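Local coordinates for disulfide bond forming protein (DsbF) (Mycobacterium tuberculosis, PDB 3IOS), which is an extracellular thioredoxin-fold oxidoreductase that probably oxidises reduced, unfolded secreted proteins to form their disulfide bonds, at residues A[110-122]-A[130-143]. Sequence-based numbering, arbitrary orientation.
Sequences NFGVTQQPAYAFV and VVRGRMSQDELTRR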
# COMPACT_ATOMS: atom_id res chain seq x y z
N ASN A 110 -12.12 3.62 1.14
CA ASN A 110 -12.53 2.28 0.78
C ASN A 110 -12.06 1.22 1.77
O ASN A 110 -12.69 0.17 1.90
CB ASN A 110 -12.02 1.93 -0.62
CG ASN A 110 -12.43 0.55 -1.06
OD1 ASN A 110 -13.58 0.32 -1.38
ND2 ASN A 110 -11.50 -0.38 -1.04
N PHE A 111 -10.96 1.48 2.45
CA PHE A 111 -10.42 0.53 3.41
C PHE A 111 -10.62 0.97 4.86
O PHE A 111 -10.09 0.36 5.78
CB PHE A 111 -8.93 0.31 3.14
CG PHE A 111 -8.64 -0.53 1.93
CD1 PHE A 111 -8.63 -1.92 2.02
CD2 PHE A 111 -8.40 0.07 0.70
CE1 PHE A 111 -8.38 -2.70 0.90
CE2 PHE A 111 -8.15 -0.71 -0.44
CZ PHE A 111 -8.14 -2.10 -0.33
N GLY A 112 -11.40 2.03 5.04
CA GLY A 112 -11.66 2.53 6.37
C GLY A 112 -10.42 3.09 7.06
O GLY A 112 -10.33 3.08 8.29
N VAL A 113 -9.47 3.57 6.27
CA VAL A 113 -8.24 4.13 6.82
C VAL A 113 -8.37 5.64 6.94
O VAL A 113 -8.60 6.34 5.96
CB VAL A 113 -7.02 3.79 5.94
CG1 VAL A 113 -5.77 4.48 6.49
CG2 VAL A 113 -6.81 2.29 5.90
N THR A 114 -8.24 6.14 8.17
CA THR A 114 -8.34 7.57 8.41
C THR A 114 -7.00 8.14 8.85
O THR A 114 -6.76 9.34 8.75
CB THR A 114 -9.40 7.87 9.49
OG1 THR A 114 -9.13 7.10 10.66
CG2 THR A 114 -10.79 7.53 8.97
N GLN A 115 -6.13 7.26 9.33
CA GLN A 115 -4.81 7.68 9.80
C GLN A 115 -3.71 6.72 9.38
O GLN A 115 -3.90 5.51 9.37
CB GLN A 115 -4.81 7.81 11.32
CG GLN A 115 -5.82 8.80 11.87
CD GLN A 115 -5.87 8.79 13.38
OE1 GLN A 115 -4.87 9.07 14.05
NE2 GLN A 115 -7.03 8.45 13.94
N GLN A 116 -2.55 7.27 9.05
CA GLN A 116 -1.42 6.45 8.66
C GLN A 116 -0.49 6.31 9.86
O GLN A 116 -0.54 7.12 10.79
CB GLN A 116 -0.66 7.11 7.50
CG GLN A 116 0.17 8.31 7.89
CD GLN A 116 -0.63 9.36 8.63
OE1 GLN A 116 -1.76 9.67 8.25
NE2 GLN A 116 -0.04 9.93 9.68
N PRO A 117 0.36 5.28 9.86
CA PRO A 117 0.41 4.31 8.76
C PRO A 117 -0.61 3.20 8.97
O PRO A 117 -1.13 3.01 10.08
CB PRO A 117 1.84 3.80 8.83
CG PRO A 117 2.08 3.77 10.31
CD PRO A 117 1.49 5.09 10.78
N ALA A 118 -0.91 2.48 7.90
CA ALA A 118 -1.83 1.36 7.96
C ALA A 118 -1.44 0.38 6.86
O ALA A 118 -0.77 0.75 5.90
CB ALA A 118 -3.27 1.83 7.76
N TYR A 119 -1.86 -0.87 7.03
CA TYR A 119 -1.56 -1.91 6.06
C TYR A 119 -2.80 -2.75 5.80
O TYR A 119 -3.54 -3.08 6.72
CB TYR A 119 -0.47 -2.83 6.62
CG TYR A 119 0.87 -2.17 6.81
CD1 TYR A 119 1.86 -2.27 5.83
CD2 TYR A 119 1.13 -1.40 7.94
CE1 TYR A 119 3.08 -1.63 5.98
CE2 TYR A 119 2.35 -0.74 8.09
CZ TYR A 119 3.32 -0.86 7.10
OH TYR A 119 4.53 -0.22 7.24
N ALA A 120 -3.05 -3.07 4.53
CA ALA A 120 -4.18 -3.92 4.20
C ALA A 120 -3.59 -5.18 3.58
O ALA A 120 -2.88 -5.10 2.58
CB ALA A 120 -5.12 -3.23 3.22
N PHE A 121 -3.86 -6.32 4.20
CA PHE A 121 -3.34 -7.58 3.68
C PHE A 121 -4.43 -8.31 2.93
O PHE A 121 -5.52 -8.54 3.46
CB PHE A 121 -2.78 -8.44 4.83
CG PHE A 121 -1.64 -7.78 5.56
CD1 PHE A 121 -1.88 -6.91 6.63
CD2 PHE A 121 -0.33 -7.96 5.13
CE1 PHE A 121 -0.83 -6.23 7.25
CE2 PHE A 121 0.72 -7.28 5.75
CZ PHE A 121 0.47 -6.42 6.81
N VAL A 122 -4.14 -8.64 1.68
CA VAL A 122 -5.10 -9.32 0.82
C VAL A 122 -4.59 -10.71 0.46
O VAL A 122 -3.53 -10.83 -0.14
CB VAL A 122 -5.29 -8.53 -0.48
CG1 VAL A 122 -6.39 -9.17 -1.32
CG2 VAL A 122 -5.62 -7.07 -0.17
N VAL A 130 -7.16 -5.38 7.66
CA VAL A 130 -6.53 -4.07 7.83
C VAL A 130 -5.90 -3.93 9.20
O VAL A 130 -6.55 -4.18 10.22
CB VAL A 130 -7.55 -2.93 7.63
CG1 VAL A 130 -6.86 -1.58 7.83
CG2 VAL A 130 -8.16 -3.01 6.25
N VAL A 131 -4.64 -3.53 9.22
CA VAL A 131 -3.90 -3.33 10.45
C VAL A 131 -3.51 -1.87 10.54
O VAL A 131 -2.82 -1.34 9.67
CB VAL A 131 -2.62 -4.19 10.50
CG1 VAL A 131 -1.83 -3.89 11.76
CG2 VAL A 131 -2.99 -5.67 10.43
N ARG A 132 -3.97 -1.20 11.59
CA ARG A 132 -3.66 0.21 11.76
C ARG A 132 -2.51 0.38 12.74
O ARG A 132 -2.57 -0.11 13.87
CB ARG A 132 -4.89 0.96 12.26
CG ARG A 132 -6.06 0.87 11.30
CD ARG A 132 -7.29 1.56 11.86
NE ARG A 132 -8.37 1.61 10.87
CZ ARG A 132 -9.00 0.54 10.39
NH1 ARG A 132 -9.97 0.70 9.50
NH2 ARG A 132 -8.68 -0.67 10.81
N GLY A 133 -1.48 1.08 12.31
CA GLY A 133 -0.33 1.30 13.17
C GLY A 133 0.95 0.94 12.46
O GLY A 133 0.94 0.53 11.30
N ARG A 134 2.06 1.08 13.17
CA ARG A 134 3.36 0.78 12.60
C ARG A 134 3.57 -0.72 12.57
O ARG A 134 2.86 -1.48 13.23
CB ARG A 134 4.46 1.44 13.44
CG ARG A 134 4.41 1.11 14.91
CD ARG A 134 5.42 1.94 15.70
NE ARG A 134 5.23 3.37 15.49
CZ ARG A 134 5.88 4.32 16.16
NH1 ARG A 134 5.65 5.59 15.90
NH2 ARG A 134 6.77 3.98 17.10
N MET A 135 4.53 -1.16 11.76
CA MET A 135 4.82 -2.57 11.66
C MET A 135 6.31 -2.79 11.46
O MET A 135 6.95 -2.14 10.64
CB MET A 135 4.05 -3.20 10.52
CG MET A 135 4.00 -4.71 10.62
SD MET A 135 2.83 -5.44 9.52
CE MET A 135 1.26 -4.81 10.16
N SER A 136 6.85 -3.73 12.23
CA SER A 136 8.26 -4.06 12.15
C SER A 136 8.52 -4.89 10.90
O SER A 136 7.59 -5.45 10.31
CB SER A 136 8.69 -4.86 13.37
OG SER A 136 8.02 -6.10 13.39
N GLN A 137 9.78 -4.98 10.52
CA GLN A 137 10.15 -5.77 9.35
C GLN A 137 9.78 -7.23 9.56
O GLN A 137 9.30 -7.90 8.65
CB GLN A 137 11.65 -5.64 9.07
CG GLN A 137 12.07 -6.30 7.77
CD GLN A 137 13.50 -5.99 7.39
OE1 GLN A 137 13.92 -4.83 7.41
NE2 GLN A 137 14.25 -7.02 7.02
N ASP A 138 9.99 -7.74 10.78
CA ASP A 138 9.65 -9.12 11.07
C ASP A 138 8.15 -9.38 10.97
O ASP A 138 7.73 -10.39 10.40
CB ASP A 138 10.16 -9.53 12.46
CG ASP A 138 11.67 -9.65 12.52
OD1 ASP A 138 12.27 -10.08 11.51
OD2 ASP A 138 12.26 -9.33 13.57
N GLU A 139 7.34 -8.49 11.53
CA GLU A 139 5.91 -8.71 11.45
C GLU A 139 5.41 -8.65 10.01
O GLU A 139 4.58 -9.46 9.60
CB GLU A 139 5.12 -7.71 12.31
CG GLU A 139 3.64 -8.07 12.32
CD GLU A 139 2.78 -7.16 13.17
OE1 GLU A 139 3.32 -6.33 13.93
OE2 GLU A 139 1.54 -7.28 13.08
N LEU A 140 5.89 -7.67 9.25
CA LEU A 140 5.46 -7.53 7.86
C LEU A 140 5.85 -8.78 7.09
O LEU A 140 5.06 -9.33 6.33
CB LEU A 140 6.10 -6.28 7.24
CG LEU A 140 5.69 -5.93 5.80
CD1 LEU A 140 4.17 -5.82 5.69
CD2 LEU A 140 6.36 -4.61 5.41
N THR A 141 7.07 -9.25 7.32
CA THR A 141 7.56 -10.46 6.65
C THR A 141 6.66 -11.65 6.99
O THR A 141 6.24 -12.39 6.11
CB THR A 141 9.00 -10.78 7.09
OG1 THR A 141 9.86 -9.70 6.71
CG2 THR A 141 9.49 -12.08 6.44
N ARG A 142 6.36 -11.82 8.27
CA ARG A 142 5.50 -12.92 8.69
C ARG A 142 4.08 -12.81 8.15
O ARG A 142 3.48 -13.82 7.77
CB ARG A 142 5.50 -13.01 10.22
CG ARG A 142 6.83 -13.49 10.79
CD ARG A 142 6.94 -13.18 12.27
NE ARG A 142 8.27 -13.51 12.77
CZ ARG A 142 8.83 -12.95 13.84
NH1 ARG A 142 10.05 -13.31 14.22
NH2 ARG A 142 8.18 -12.01 14.51
N ARG A 143 3.52 -11.60 8.10
CA ARG A 143 2.17 -11.44 7.58
C ARG A 143 2.15 -11.72 6.07
O ARG A 143 1.24 -12.36 5.56
CB ARG A 143 1.65 -10.04 7.87
CG ARG A 143 1.19 -9.86 9.31
CD ARG A 143 0.55 -8.50 9.50
NE ARG A 143 0.14 -8.27 10.88
CZ ARG A 143 -1.05 -8.62 11.39
NH1 ARG A 143 -1.32 -8.36 12.66
NH2 ARG A 143 -1.96 -9.21 10.63
O HOH W 1 -11.03 -0.86 7.93
O HOH W 2 7.02 -1.63 7.78
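The Phe121 ring, from strand 118-122, packs against Val131 of the next strand and against helix 137-143, with Arg143 over one face and Val131, Met135 and Leu140 round its rim. The side chains of Phe121 and Arg143 cross at about a right angle, Arg143 CD lying 3.8 Å from the ring centroid in a CH-pi contact and the guanidinium plane 28° from the ring plane. Both NE and NH1 of Arg143 hold a single carboxylate oxygen, Glu139 OE2, in the guanidinium plane; Val131 CG2 covers one of its faces. Met135, its CG anti to the backbone N (chi1 -163°) and its chain bent at the thioether, serves two rings: SD lies over the Tyr119 face, 4.8 Å from its centroid, yet meets Phe121 at the edge, 3.7 Å from CZ. Strands 118-122 and 130-132 belong to the C-terminal beta hairpin of the thioredoxin fold, and helix 137-147 packs on its Tyr119 face. Tyr119 and Val131 exchange backbone bonds, while Pro117 O, just after the cis peptide beside the CxxC motif, accepts from Gly133 N at 3.0 Å. The Tyr119 hydroxyl bonds Glu57, and a water links it to Met135 O. On the other face of the sheet, with Ala118 and Ala120, Arg132, extended as far as NE, sends NH1 to Gly112 O at 2.7 Å, from above the carbonyl plane.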